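Long-range contacts in L-threonine dehydrogenase (Flavobacterium frigidimaris, PDB 2YY7), which probably catalyses the NAD-dependent oxidation of the 3-hydroxyl of L-threonine, as a UDP-galactose 4-epimerase-like member of the short-chain dehydrogenase-reductase superfamily: residues C203-T209 against Y267-Q273; P3-G9 against I69-M75; W91-M95 against Y143-A149. One frame throughout, in Å; residues are numbered along the deposited sequence.

Contact 1: C203-T209 against Y267-Q273; sequences CFLSSET and YEPDFRQ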
loop_
_atom_site.group_PDB
_atom_site.type_symbol
_atom_site.label_atom_id
_atom_site.label_comp_id
_atom_site.label_asym_id
_atom_site.label_seq_id
_atom_site.Cartn_x
_atom_site.Cartn_y
_atom_site.Cartn_z
ATOM N N CYS A 203 4.513 10.529 30.773
ATOM C CA CYS A 203 3.925 9.927 29.577
ATOM C C CYS A 203 4.173 10.716 28.285
ATOM O O CYS A 203 4.038 11.940 28.269
ATOM C CB CYS A 203 2.421 9.778 29.808
ATOM S SG CYS A 203 1.562 8.688 28.670
ATOM N N PHE A 204 4.516 10.021 27.200
ATOM C CA PHE A 204 4.767 10.699 25.934
ATOM C C PHE A 204 3.531 10.868 25.042
ATOM O O PHE A 204 3.645 11.213 23.864
ATOM C CB PHE A 204 5.907 10.009 25.163
ATOM C CG PHE A 204 5.615 8.592 24.746
ATOM C CD1 PHE A 204 4.746 8.323 23.692
ATOM C CD2 PHE A 204 6.258 7.524 25.373
ATOM C CE1 PHE A 204 4.525 7.013 23.264
ATOM C CE2 PHE A 204 6.044 6.211 24.953
ATOM C CZ PHE A 204 5.179 5.954 23.897
ATOM N N LEU A 205 2.358 10.635 25.623
ATOM C CA LEU A 205 1.075 10.791 24.939
ATOM C C LEU A 205 0.147 11.541 25.903
ATOM O O LEU A 205 0.250 11.358 27.116
ATOM C CB LEU A 205 0.479 9.421 24.607
ATOM C CG LEU A 205 0.402 8.975 23.141
ATOM C CD1 LEU A 205 1.675 9.323 22.382
ATOM C CD2 LEU A 205 0.136 7.480 23.109
ATOM N N SER A 206 -0.744 12.380 25.372
ATOM C CA SER A 206 -1.671 13.143 26.210
ATOM C C SER A 206 -2.663 12.220 26.921
ATOM O O SER A 206 -3.007 11.149 26.415
ATOM C CB SER A 206 -2.408 14.203 25.378
ATOM O OG SER A 206 -3.026 13.638 24.240
ATOM N N SER A 207 -3.132 12.665 28.087
ATOM C CA SER A 207 -4.022 11.891 28.951
ATOM C C SER A 207 -5.249 11.185 28.386
ATOM O O SER A 207 -5.581 10.091 28.840
ATOM C CB SER A 207 -4.456 12.748 30.152
ATOM O OG SER A 207 -5.470 13.673 29.806
ATOM N N GLU A 208 -5.930 11.784 27.414
ATOM C CA GLU A 208 -7.131 11.159 26.867
ATOM C C GLU A 208 -6.944 10.475 25.509
ATOM O O GLU A 208 -7.908 10.294 24.766
ATOM C CB GLU A 208 -8.258 12.192 26.761
ATOM C CG GLU A 208 -8.529 12.968 28.049
ATOM C CD GLU A 208 -8.658 12.071 29.269
ATOM O OE1 GLU A 208 -9.532 11.177 29.266
ATOM O OE2 GLU A 208 -7.882 12.262 30.234
ATOM N N THR A 209 -5.711 10.092 25.188
ATOM C CA THR A 209 -5.416 9.421 23.924
ATOM C C THR A 209 -5.873 7.965 24.014
ATOM O O THR A 209 -5.124 7.090 24.457
ATOM C CB THR A 209 -3.904 9.474 23.624
ATOM O OG1 THR A 209 -3.475 10.841 23.605
ATOM C CG2 THR A 209 -3.593 8.840 22.277
ATOM N N TYR A 267 1.972 14.497 31.834
ATOM C CA TYR A 267 1.911 14.256 30.396
ATOM C C TYR A 267 2.741 15.219 29.543
ATOM O O TYR A 267 2.509 16.429 29.545
ATOM C CB TYR A 267 0.441 14.295 29.969
ATOM C CG TYR A 267 -0.413 13.270 30.697
ATOM C CD1 TYR A 267 -0.460 11.945 30.266
ATOM C CD2 TYR A 267 -1.128 13.613 31.849
ATOM C CE1 TYR A 267 -1.191 10.984 30.959
ATOM C CE2 TYR A 267 -1.864 12.654 32.554
ATOM C CZ TYR A 267 -1.887 11.341 32.101
ATOM O OH TYR A 267 -2.583 10.371 32.793
ATOM N N GLU A 268 3.706 14.669 28.809
ATOM C CA GLU A 268 4.567 15.472 27.945
ATOM C C GLU A 268 4.636 14.848 26.554
ATOM O O GLU A 268 5.644 14.247 26.176
ATOM C CB GLU A 268 5.969 15.575 28.552
ATOM C CG GLU A 268 5.968 16.139 29.968
ATOM C CD GLU A 268 7.360 16.327 30.537
ATOM O OE1 GLU A 268 7.463 16.658 31.739
ATOM O OE2 GLU A 268 8.347 16.152 29.788
ATOM N N PRO A 269 3.558 14.994 25.767
ATOM C CA PRO A 269 3.440 14.460 24.406
ATOM C C PRO A 269 4.563 14.883 23.465
ATOM O O PRO A 269 4.959 16.046 23.454
ATOM C CB PRO A 269 2.088 15.001 23.938
ATOM C CG PRO A 269 1.322 15.168 25.207
ATOM C CD PRO A 269 2.351 15.760 26.129
ATOM N N ASP A 270 5.082 13.939 22.684
ATOM C CA ASP A 270 6.124 14.264 21.718
ATOM C C ASP A 270 5.668 13.839 20.318
ATOM O O ASP A 270 4.470 13.674 20.093
ATOM C CB ASP A 270 7.473 13.634 22.117
ATOM C CG ASP A 270 7.462 12.110 22.119
ATOM O OD1 ASP A 270 8.440 11.539 22.646
ATOM O OD2 ASP A 270 6.514 11.484 21.601
ATOM N N PHE A 271 6.597 13.660 19.382
ATOM C CA PHE A 271 6.224 13.297 18.015
ATOM C C PHE A 271 5.310 12.077 17.923
ATOM O O PHE A 271 4.530 11.944 16.974
ATOM C CB PHE A 271 7.485 13.093 17.149
ATOM C CG PHE A 271 8.099 11.721 17.252
ATOM C CD1 PHE A 271 7.657 10.680 16.441
ATOM C CD2 PHE A 271 9.128 11.469 18.153
ATOM C CE1 PHE A 271 8.232 9.410 16.521
ATOM C CE2 PHE A 271 9.709 10.204 18.242
ATOM C CZ PHE A 271 9.260 9.172 17.424
ATOM N N ARG A 272 5.389 11.196 18.911
ATOM C CA ARG A 272 4.559 9.999 18.903
ATOM C C ARG A 272 3.066 10.281 19.032
ATOM O O ARG A 272 2.241 9.443 18.672
ATOM C CB ARG A 272 5.042 9.039 19.991
ATOM C CG ARG A 272 6.391 8.442 19.625
ATOM C CD ARG A 272 7.037 7.693 20.763
ATOM N NE ARG A 272 7.573 8.588 21.783
ATOM C CZ ARG A 272 8.397 8.188 22.745
ATOM N NH1 ARG A 272 8.847 9.055 23.644
ATOM N NH2 ARG A 272 8.774 6.915 22.798
ATOM N N GLN A 273 2.722 11.470 19.521
ATOM C CA GLN A 273 1.320 11.861 19.664
ATOM C C GLN A 273 0.664 12.003 18.290
ATOM O O GLN A 273 -0.524 11.704 18.113
ATOM C CB GLN A 273 1.214 13.206 20.393
ATOM C CG GLN A 273 -0.226 13.673 20.598
ATOM C CD GLN A 273 -0.954 12.831 21.620
ATOM O OE1 GLN A 273 -2.088 12.392 21.401
ATOM N NE2 GLN A 273 -0.306 12.602 22.754
#

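Contact 2: P3-G9 against I69-M75; sequences PKILIIG and ITDIYLM. With NAD (nicotinamide-adenine-dinucleotide), chain E.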
loop_
_atom_site.group_PDB
_atom_site.type_symbol
_atom_site.label_atom_id
_atom_site.label_comp_id
_atom_site.label_asym_id
_atom_site.label_seq_id
_atom_site.Cartn_x
_atom_site.Cartn_y
_atom_site.Cartn_z
ATOM N N PRO A 3 4.637 -29.462 13.329
ATOM C CA PRO A 3 5.359 -28.588 12.409
ATOM C C PRO A 3 6.765 -28.282 12.903
ATOM O O PRO A 3 7.072 -28.441 14.084
ATOM C CB PRO A 3 4.484 -27.344 12.373
ATOM C CG PRO A 3 4.000 -27.262 13.789
ATOM C CD PRO A 3 3.626 -28.704 14.090
ATOM N N LYS A 4 7.618 -27.858 11.982
ATOM C CA LYS A 4 8.979 -27.483 12.315
ATOM C C LYS A 4 8.934 -25.972 12.120
ATOM O O LYS A 4 8.840 -25.485 10.994
ATOM C CB LYS A 4 9.967 -28.133 11.349
ATOM C CG LYS A 4 11.404 -27.979 11.779
ATOM C CD LYS A 4 11.628 -28.570 13.167
ATOM C CE LYS A 4 13.081 -28.434 13.583
ATOM N NZ LYS A 4 13.978 -29.158 12.630
ATOM N N ILE A 5 9.000 -25.242 13.226
ATOM C CA ILE A 5 8.877 -23.792 13.213
ATOM C C ILE A 5 10.149 -22.950 13.247
ATOM O O ILE A 5 11.095 -23.249 13.973
ATOM C CB ILE A 5 7.982 -23.343 14.397
ATOM C CG1 ILE A 5 6.638 -24.077 14.332
ATOM C CG2 ILE A 5 7.776 -21.828 14.361
ATOM C CD1 ILE A 5 5.817 -23.988 15.606
ATOM N N LEU A 6 10.145 -21.885 12.455
ATOM C CA LEU A 6 11.254 -20.945 12.418
ATOM C C LEU A 6 10.691 -19.571 12.756
ATOM O O LEU A 6 9.839 -19.041 12.036
ATOM C CB LEU A 6 11.907 -20.901 11.034
ATOM C CG LEU A 6 12.971 -19.807 10.872
ATOM C CD1 LEU A 6 14.118 -20.040 11.863
ATOM C CD2 LEU A 6 13.489 -19.801 9.438
ATOM N N ILE A 7 11.141 -19.008 13.873
ATOM C CA ILE A 7 10.692 -17.687 14.283
ATOM C C ILE A 7 11.804 -16.692 13.959
ATOM O O ILE A 7 12.902 -16.776 14.506
ATOM C CB ILE A 7 10.394 -17.638 15.794
ATOM C CG1 ILE A 7 9.242 -18.590 16.126
ATOM C CG2 ILE A 7 10.035 -16.215 16.205
ATOM C CD1 ILE A 7 9.010 -18.773 17.606
ATOM N N ILE A 8 11.515 -15.767 13.052
ATOM C CA ILE A 8 12.481 -14.756 12.648
ATOM C C ILE A 8 12.192 -13.510 13.482
ATOM O O ILE A 8 11.073 -12.991 13.465
ATOM C CB ILE A 8 12.340 -14.451 11.141
ATOM C CG1 ILE A 8 12.508 -15.749 10.344
ATOM C CG2 ILE A 8 13.388 -13.429 10.699
ATOM C CD1 ILE A 8 12.353 -15.569 8.837
ATOM N N GLY A 9 13.204 -13.050 14.218
ATOM C CA GLY A 9 13.047 -11.899 15.090
ATOM C C GLY A 9 12.546 -12.408 16.431
ATOM O O GLY A 9 11.722 -11.769 17.080
ATOM N N ILE A 69 12.245 -26.622 7.810
ATOM C CA ILE A 69 11.127 -25.804 8.272
ATOM C C ILE A 69 9.842 -25.939 7.468
ATOM O O ILE A 69 9.871 -25.998 6.237
ATOM C CB ILE A 69 11.526 -24.308 8.279
ATOM C CG1 ILE A 69 12.725 -24.095 9.212
ATOM C CG2 ILE A 69 10.329 -23.439 8.687
ATOM C CD1 ILE A 69 12.468 -24.500 10.646
ATOM N N THR A 70 8.712 -25.971 8.172
ATOM C CA THR A 70 7.407 -26.053 7.527
ATOM C C THR A 70 6.623 -24.760 7.777
ATOM O O THR A 70 5.857 -24.326 6.922
ATOM C CB THR A 70 6.574 -27.253 8.049
ATOM O OG1 THR A 70 6.292 -27.079 9.443
ATOM C CG2 THR A 70 7.333 -28.557 7.846
ATOM N N ASP A 71 6.830 -24.145 8.941
ATOM C CA ASP A 71 6.139 -22.906 9.304
ATOM C C ASP A 71 7.102 -21.764 9.649
ATOM O O ASP A 71 8.086 -21.959 10.361
ATOM C CB ASP A 71 5.235 -23.112 10.528
ATOM C CG ASP A 71 4.132 -24.128 10.299
ATOM O OD1 ASP A 71 3.111 -24.029 11.015
ATOM O OD2 ASP A 71 4.278 -25.021 9.436
ATOM N N ILE A 72 6.804 -20.565 9.162
ATOM C CA ILE A 72 7.634 -19.408 9.470
ATOM C C ILE A 72 6.801 -18.286 10.075
ATOM O O ILE A 72 5.757 -17.912 9.535
ATOM C CB ILE A 72 8.359 -18.846 8.218
ATOM C CG1 ILE A 72 9.468 -19.804 7.777
ATOM C CG2 ILE A 72 8.956 -17.460 8.532
ATOM C CD1 ILE A 72 10.336 -19.266 6.658
ATOM N N TYR A 73 7.259 -17.784 11.219
ATOM C CA TYR A 73 6.620 -16.659 11.892
ATOM C C TYR A 73 7.625 -15.518 11.704
ATOM O O TYR A 73 8.663 -15.481 12.372
ATOM C CB TYR A 73 6.427 -16.938 13.390
ATOM C CG TYR A 73 5.391 -17.996 13.712
ATOM C CD1 TYR A 73 4.190 -17.657 14.344
ATOM C CD2 TYR A 73 5.618 -19.337 13.404
ATOM C CE1 TYR A 73 3.240 -18.635 14.668
ATOM C CE2 TYR A 73 4.676 -20.324 13.720
ATOM C CZ TYR A 73 3.491 -19.966 14.352
ATOM O OH TYR A 73 2.564 -20.937 14.663
ATOM N N LEU A 74 7.329 -14.613 10.774
ATOM C CA LEU A 74 8.202 -13.472 10.478
ATOM C C LEU A 74 7.850 -12.280 11.362
ATOM O O LEU A 74 6.925 -11.516 11.066
ATOM C CB LEU A 74 8.068 -13.083 9.006
ATOM C CG LEU A 74 8.787 -11.821 8.510
ATOM C CD1 LEU A 74 10.286 -11.949 8.714
ATOM C CD2 LEU A 74 8.472 -11.618 7.040
ATOM N N MET A 75 8.604 -12.118 12.439
ATOM C CA MET A 75 8.357 -11.046 13.389
ATOM C C MET A 75 9.293 -9.860 13.223
ATOM O O MET A 75 9.041 -8.798 13.780
ATOM C CB MET A 75 8.480 -11.589 14.813
ATOM C CG MET A 75 7.727 -12.892 15.034
ATOM S SD MET A 75 5.973 -12.767 14.598
ATOM C CE MET A 75 5.300 -12.086 16.113
HETATM P PA NAD E . 10.699 -5.873 18.418
HETATM O O1A NAD E . 10.600 -5.956 19.902
HETATM O O2A NAD E . 11.283 -4.615 17.885
HETATM O O5B NAD E . 11.390 -7.168 17.826
HETATM C C5B NAD E . 11.926 -7.186 16.534
HETATM C C4B NAD E . 13.026 -8.217 16.467
HETATM O O4B NAD E . 13.419 -8.341 15.099
HETATM C C3B NAD E . 14.264 -7.800 17.297
HETATM O O3B NAD E . 14.665 -8.838 18.208
HETATM C C2B NAD E . 15.304 -7.465 16.220
HETATM O O2B NAD E . 16.629 -7.733 16.642
HETATM C C1B NAD E . 14.844 -8.363 15.061
HETATM N N9A NAD E . 15.383 -7.936 13.761
HETATM C C8A NAD E . 15.474 -6.625 13.294
HETATM N N7A NAD E . 16.042 -6.656 12.080
HETATM C C5A NAD E . 16.285 -7.951 11.779
HETATM C C6A NAD E . 16.887 -8.537 10.676
HETATM N N6A NAD E . 17.398 -7.793 9.719
HETATM N N1A NAD E . 17.037 -9.899 10.643
HETATM C C2A NAD E . 16.595 -10.693 11.690
HETATM N N3A NAD E . 16.019 -10.127 12.811
HETATM C C4A NAD E . 15.883 -8.761 12.833
HETATM O O3 NAD E . 9.223 -5.933 17.789
HETATM P PN NAD E . 7.910 -6.727 18.317
HETATM O O1N NAD E . 8.233 -8.116 18.782
HETATM O O2N NAD E . 7.158 -5.751 19.153
HETATM O O5D NAD E . 7.067 -6.860 16.936
HETATM C C5D NAD E . 7.176 -8.035 16.119
HETATM C C4D NAD E . 6.185 -7.903 14.930
HETATM O O4D NAD E . 4.886 -7.614 15.414
HETATM C C3D NAD E . 6.516 -6.749 13.980
HETATM O O3D NAD E . 6.139 -7.127 12.659
HETATM C C2D NAD E . 5.581 -5.648 14.420
HETATM O O2D NAD E . 5.434 -4.732 13.360
HETATM C C1D NAD E . 4.326 -6.429 14.809
HETATM N N1N NAD E . 3.494 -5.628 15.737
HETATM C C2N NAD E . 3.937 -5.388 17.022
HETATM C C3N NAD E . 3.150 -4.634 17.886
HETATM C C7N NAD E . 3.548 -4.454 19.325
HETATM O O7N NAD E . 2.726 -3.623 20.067
HETATM N N7N NAD E . 4.653 -5.018 19.846
HETATM C C4N NAD E . 1.924 -4.101 17.445
HETATM C C5N NAD E . 1.477 -4.376 16.149
HETATM C C6N NAD E . 2.269 -5.117 15.294
#

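Contact 3: W91-M95 against Y143-A149; sequences WDLNM and YGISKQA. With NAD (nicotinamide-adenine-dinucleotide), chain E.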
loop_
_atom_site.group_PDB
_atom_site.type_symbol
_atom_site.label_atom_id
_atom_site.label_comp_id
_atom_site.label_asym_id
_atom_site.label_seq_id
_atom_site.Cartn_x
_atom_site.Cartn_y
_atom_site.Cartn_z
ATOM N N TRP A 91 11.331 0.634 5.356
ATOM C CA TRP A 91 10.637 0.151 4.168
ATOM C C TRP A 91 11.368 -1.072 3.613
ATOM O O TRP A 91 10.753 -2.096 3.311
ATOM C CB TRP A 91 10.562 1.267 3.114
ATOM C CG TRP A 91 9.961 0.851 1.786
ATOM C CD1 TRP A 91 10.635 0.616 0.618
ATOM C CD2 TRP A 91 8.573 0.623 1.498
ATOM N NE1 TRP A 91 9.753 0.256 -0.377
ATOM C CE2 TRP A 91 8.482 0.253 0.136
ATOM C CE3 TRP A 91 7.397 0.695 2.258
ATOM C CZ2 TRP A 91 7.260 -0.046 -0.483
ATOM C CZ3 TRP A 91 6.179 0.397 1.641
ATOM C CH2 TRP A 91 6.124 0.031 0.286
ATOM N N ASP A 92 12.689 -0.963 3.513
ATOM C CA ASP A 92 13.524 -2.042 2.996
ATOM C C ASP A 92 13.332 -3.339 3.780
ATOM O O ASP A 92 12.990 -4.371 3.202
ATOM C CB ASP A 92 14.995 -1.603 3.025
ATOM C CG ASP A 92 15.932 -2.612 2.368
ATOM O OD1 ASP A 92 15.454 -3.487 1.617
ATOM O OD2 ASP A 92 17.160 -2.518 2.594
ATOM N N LEU A 93 13.545 -3.285 5.093
ATOM C CA LEU A 93 13.395 -4.461 5.953
ATOM C C LEU A 93 11.973 -5.022 6.005
ATOM O O LEU A 93 11.753 -6.210 5.763
ATOM C CB LEU A 93 13.833 -4.135 7.387
ATOM C CG LEU A 93 13.538 -5.223 8.426
ATOM C CD1 LEU A 93 14.394 -6.448 8.135
ATOM C CD2 LEU A 93 13.829 -4.699 9.829
ATOM N N ASN A 94 11.015 -4.166 6.339
ATOM C CA ASN A 94 9.630 -4.596 6.459
ATOM C C ASN A 94 9.062 -5.235 5.192
ATOM O O ASN A 94 8.338 -6.227 5.274
ATOM C CB ASN A 94 8.755 -3.415 6.897
ATOM C CG ASN A 94 9.099 -2.920 8.298
ATOM O OD1 ASN A 94 10.125 -3.292 8.873
ATOM N ND2 ASN A 94 8.243 -2.075 8.847
ATOM N N MET A 95 9.391 -4.683 4.025
ATOM C CA MET A 95 8.878 -5.231 2.772
ATOM C C MET A 95 9.658 -6.418 2.222
ATOM O O MET A 95 9.073 -7.453 1.889
ATOM C CB MET A 95 8.823 -4.147 1.682
ATOM C CG MET A 95 7.818 -3.025 1.932
ATOM S SD MET A 95 6.163 -3.621 2.365
ATOM C CE MET A 95 5.660 -4.487 0.859
ATOM N N TYR A 143 5.780 3.034 8.663
ATOM C CA TYR A 143 5.408 1.733 9.214
ATOM C C TYR A 143 4.051 1.275 8.686
ATOM O O TYR A 143 3.934 0.185 8.121
ATOM C CB TYR A 143 5.376 1.826 10.736
ATOM C CG TYR A 143 4.948 0.578 11.473
ATOM C CD1 TYR A 143 5.750 -0.567 11.491
ATOM C CD2 TYR A 143 3.785 0.577 12.239
ATOM C CE1 TYR A 143 5.399 -1.688 12.276
ATOM C CE2 TYR A 143 3.427 -0.520 13.019
ATOM C CZ TYR A 143 4.237 -1.646 13.040
ATOM O OH TYR A 143 3.883 -2.701 13.855
ATOM N N GLY A 144 3.031 2.115 8.867
ATOM C CA GLY A 144 1.695 1.773 8.403
ATOM C C GLY A 144 1.644 1.467 6.916
ATOM O O GLY A 144 0.928 0.566 6.481
ATOM N N ILE A 145 2.401 2.226 6.129
ATOM C CA ILE A 145 2.437 2.016 4.685
ATOM C C ILE A 145 3.011 0.636 4.375
ATOM O O ILE A 145 2.507 -0.072 3.491
ATOM C CB ILE A 145 3.294 3.102 3.984
ATOM C CG1 ILE A 145 2.689 4.488 4.259
ATOM C CG2 ILE A 145 3.358 2.835 2.473
ATOM C CD1 ILE A 145 3.513 5.640 3.716
ATOM N N SER A 146 4.052 0.250 5.110
ATOM C CA SER A 146 4.685 -1.049 4.902
ATOM C C SER A 146 3.740 -2.181 5.288
ATOM O O SER A 146 3.713 -3.226 4.635
ATOM C CB SER A 146 5.992 -1.166 5.709
ATOM O OG SER A 146 5.754 -1.395 7.089
ATOM N N LYS A 147 2.971 -1.981 6.352
ATOM C CA LYS A 147 2.026 -3.002 6.794
ATOM C C LYS A 147 0.857 -3.122 5.816
ATOM O O LYS A 147 0.357 -4.214 5.569
ATOM C CB LYS A 147 1.509 -2.680 8.201
ATOM C CG LYS A 147 2.562 -2.829 9.300
ATOM C CD LYS A 147 3.133 -4.252 9.336
ATOM C CE LYS A 147 3.977 -4.491 10.581
ATOM N NZ LYS A 147 4.527 -5.883 10.620
ATOM N N GLN A 148 0.417 -2.000 5.259
ATOM C CA GLN A 148 -0.685 -2.040 4.310
ATOM C C GLN A 148 -0.260 -2.760 3.031
ATOM O O GLN A 148 -0.968 -3.636 2.538
ATOM C CB GLN A 148 -1.164 -0.631 3.970
ATOM C CG GLN A 148 -2.241 -0.637 2.909
ATOM C CD GLN A 148 -2.754 0.740 2.600
ATOM O OE1 GLN A 148 -1.991 1.628 2.217
ATOM N NE2 GLN A 148 -4.055 0.929 2.763
ATOM N N ALA A 149 0.899 -2.391 2.497
ATOM C CA ALA A 149 1.413 -3.027 1.284
ATOM C C ALA A 149 1.669 -4.506 1.577
ATOM O O ALA A 149 1.478 -5.369 0.712
ATOM C CB ALA A 149 2.704 -2.346 0.839
HETATM P PA NAD E . 10.699 -5.873 18.418
HETATM O O1A NAD E . 10.600 -5.956 19.902
HETATM O O2A NAD E . 11.283 -4.615 17.885
HETATM O O5B NAD E . 11.390 -7.168 17.826
HETATM C C5B NAD E . 11.926 -7.186 16.534
HETATM C C4B NAD E . 13.026 -8.217 16.467
HETATM O O4B NAD E . 13.419 -8.341 15.099
HETATM C C3B NAD E . 14.264 -7.800 17.297
HETATM O O3B NAD E . 14.665 -8.838 18.208
HETATM C C2B NAD E . 15.304 -7.465 16.220
HETATM O O2B NAD E . 16.629 -7.733 16.642
HETATM C C1B NAD E . 14.844 -8.363 15.061
HETATM N N9A NAD E . 15.383 -7.936 13.761
HETATM C C8A NAD E . 15.474 -6.625 13.294
HETATM N N7A NAD E . 16.042 -6.656 12.080
HETATM C C5A NAD E . 16.285 -7.951 11.779
HETATM C C6A NAD E . 16.887 -8.537 10.676
HETATM N N6A NAD E . 17.398 -7.793 9.719
HETATM N N1A NAD E . 17.037 -9.899 10.643
HETATM C C2A NAD E . 16.595 -10.693 11.690
HETATM N N3A NAD E . 16.019 -10.127 12.811
HETATM C C4A NAD E . 15.883 -8.761 12.833
HETATM O O3 NAD E . 9.223 -5.933 17.789
HETATM P PN NAD E . 7.910 -6.727 18.317
HETATM O O1N NAD E . 8.233 -8.116 18.782
HETATM O O2N NAD E . 7.158 -5.751 19.153
HETATM O O5D NAD E . 7.067 -6.860 16.936
HETATM C C5D NAD E . 7.176 -8.035 16.119
HETATM C C4D NAD E . 6.185 -7.903 14.930
HETATM O O4D NAD E . 4.886 -7.614 15.414
HETATM C C3D NAD E . 6.516 -6.749 13.980
HETATM O O3D NAD E . 6.139 -7.127 12.659
HETATM C C2D NAD E . 5.581 -5.648 14.420
HETATM O O2D NAD E . 5.434 -4.732 13.360
HETATM C C1D NAD E . 4.326 -6.429 14.809
HETATM N N1N NAD E . 3.494 -5.628 15.737
HETATM C C2N NAD E . 3.937 -5.388 17.022
HETATM C C3N NAD E . 3.150 -4.634 17.886
HETATM C C7N NAD E . 3.548 -4.454 19.325
HETATM O O7N NAD E . 2.726 -3.623 20.067
HETATM N N7N NAD E . 4.653 -5.018 19.846
HETATM C C4N NAD E . 1.924 -4.101 17.445
HETATM C C5N NAD E . 1.477 -4.376 16.149
HETATM C C6N NAD E . 2.269 -5.117 15.294
HETATM O O HOH W 1 5.917 -5.007 5.736
#

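Contact 1: C203-T209 against Y267-Q273
The guanidinium of R272 lies flat on one face of the F204 ring. The two planes are only 8° apart, and R272 CZ stands 3.5 Å from the ring centroid, a cation-pi stack. R272 CD adds a CH-pi contact over the same face. The bend of the arginine chain at chi3 (-74°) lets both CD and the guanidinium reach the ring. D270 holds the guanidinium side-on. R272 NH1 meets D270 OD1 at 2.7 Å, and NE reaches OD2 within the guanidinium plane; each carboxylate oxygen uses its syn lone pair. D270 OD2 also accepts from R272 N, a capping bond just ahead of the helix. The carboxylate thus probably fixes the rotation of the guanidinium over the ring. This tight part follows a two-stranded parallel sheet, in which strand 200-203 pairs with strand 264-267. E268 N gives a 2.8 Å bond to C203 O, and D270 N a longer one to F204 O at 3.3 Å. The pairing ties the loop before strand 211-215 to the segment that enters helix 272-276. Y187 of helix 187-197 packs on C203, F204 and L205. A second close contact is made by S207 CB, which sits over the centre of the Y267 ring, 3.6 Å from its centroid, while L205 O comes to the ring edge. S207 belongs to a type I turn from S206 to T209. The solvent side is looser and is formed by E268 and P269. The E268 side chain leads away from the other segment. P269 is exposed, and its CG lies 3.5 Å from S206 N.

Contact 2: P3-G9 against I69-M75
K4 O is gripped by two backbone amides of the facing segment. T70 N reaches it at 2.9 Å in the carbonyl plane. D71 N comes from above that plane at 3.2 Å. K4 N in turn donates to T70 OG1 at 3.0 Å. T70 OG1 donates to D71 OD2, which it meets from above the carboxylate plane. From here strands 5-8 and 71-74 run parallel at the heart of the Rossmann fold, their axes 14° apart. The ladder continues from L6 N to D71 O, Y73 N to L6 O and I8 N to Y73 O. Strand 31-35 pairs with the other edge of strand 5-8, and strand 112-118 with that of strand 71-74.

One face of this pair carries I5, I7, D71 and Y73, and L22 and T19 of helix 13-26 pack on I5 and I7. I5 CG2 is anti to its own nitrogen, which sets this branch beside the tyrosine ring, 3.4 Å from Y73 CD2. L6 O lies at the edge of that ring. The other face carries L6, I8, I72 and L74. I69 CD1 rests on L6 CB, and I8 touches both neighbours through different branches, CD1 to I72 CG2 and CG2 to L74 CD1.

The strands end at the cofactor. G9 begins the glycine-rich turn that leads into helix 13-26, and its positive phi (87°) suits a residue without a side chain. G9 CA lies 3.6 Å from NAD O4B. Beside it, M75 N bonds I8 O at 2.8 Å, while M75 O approaches NAD C5D.

Contact 3: W91-M95 against Y143-A149
W91 reaches the second helix with the six-membered ring of its indole, whose CZ3 lies 3.8 Å from I145 CG2. CG is anti to the backbone nitrogen (chi1 175°), which carries this ring over to I145, S146 and A149. Helices 87-106 and 142-161 both belong to the Rossmann domain; the axes of segments 91-95 and 143-149 cross at -28° and come within 9.5 Å. The second helix bears the YxxxK pair of the short-chain dehydrogenases, Y143 and K147. W91 also takes part in the dimer interface: its indole meets W153 and F99 of the second subunit edge-to-face and packs on W91 of that subunit.

L93 turns from the helix pair to the cofactor, its CD1 touching the adenine at NAD N6A. N94 faces the second helix. Its ND2 gives S146 OG a nearly straight bond of 3.1 Å, with the oxygen in the amide plane. S146 OG donates to Y143 O, on a lone pair in the carbonyl plane. That carbonyl also accepts from K147 N. N94 OD1 is bound to L78 N, and the two bonds together fix the rotation of the amide. The N94 amide stands steeply to the Y143 ring, and ND2 lies at the ring edge. A water joins the backbones, donating to S146 O and more weakly to N94 O.

M95 bends twice, at chi2 and chi3. CG lies over the W91 ring, SD comes to S146 O, and CE rests 3.6 Å from A149 CB. On the cofactor side, K147 NZ gives a 2.9 Å bond to NAD O3D and a weak one to O2D. Y143 OH bonds NAD O2D at 2.6 Å.

Contacts 2 and 3 both touch the same NAD. Contact 2 supplies the strand ends beside the dinucleotide, with G9 and M75, and contact 3 supplies the helix pair that reaches the nicotinamide ribose and, through L93, the adenine. Their centres are about 20 Å apart and their nearest atoms about 6 Å, so the cofactor rather than direct touch joins them. Contact 1 stands away from both. Its centre is about 36 Å from that of contact 2, across the centre of the chain, and about 24 Å from that of contact 3. The side chain of F204 still lies about 11 Å from that of the NAD-binding residue Q13.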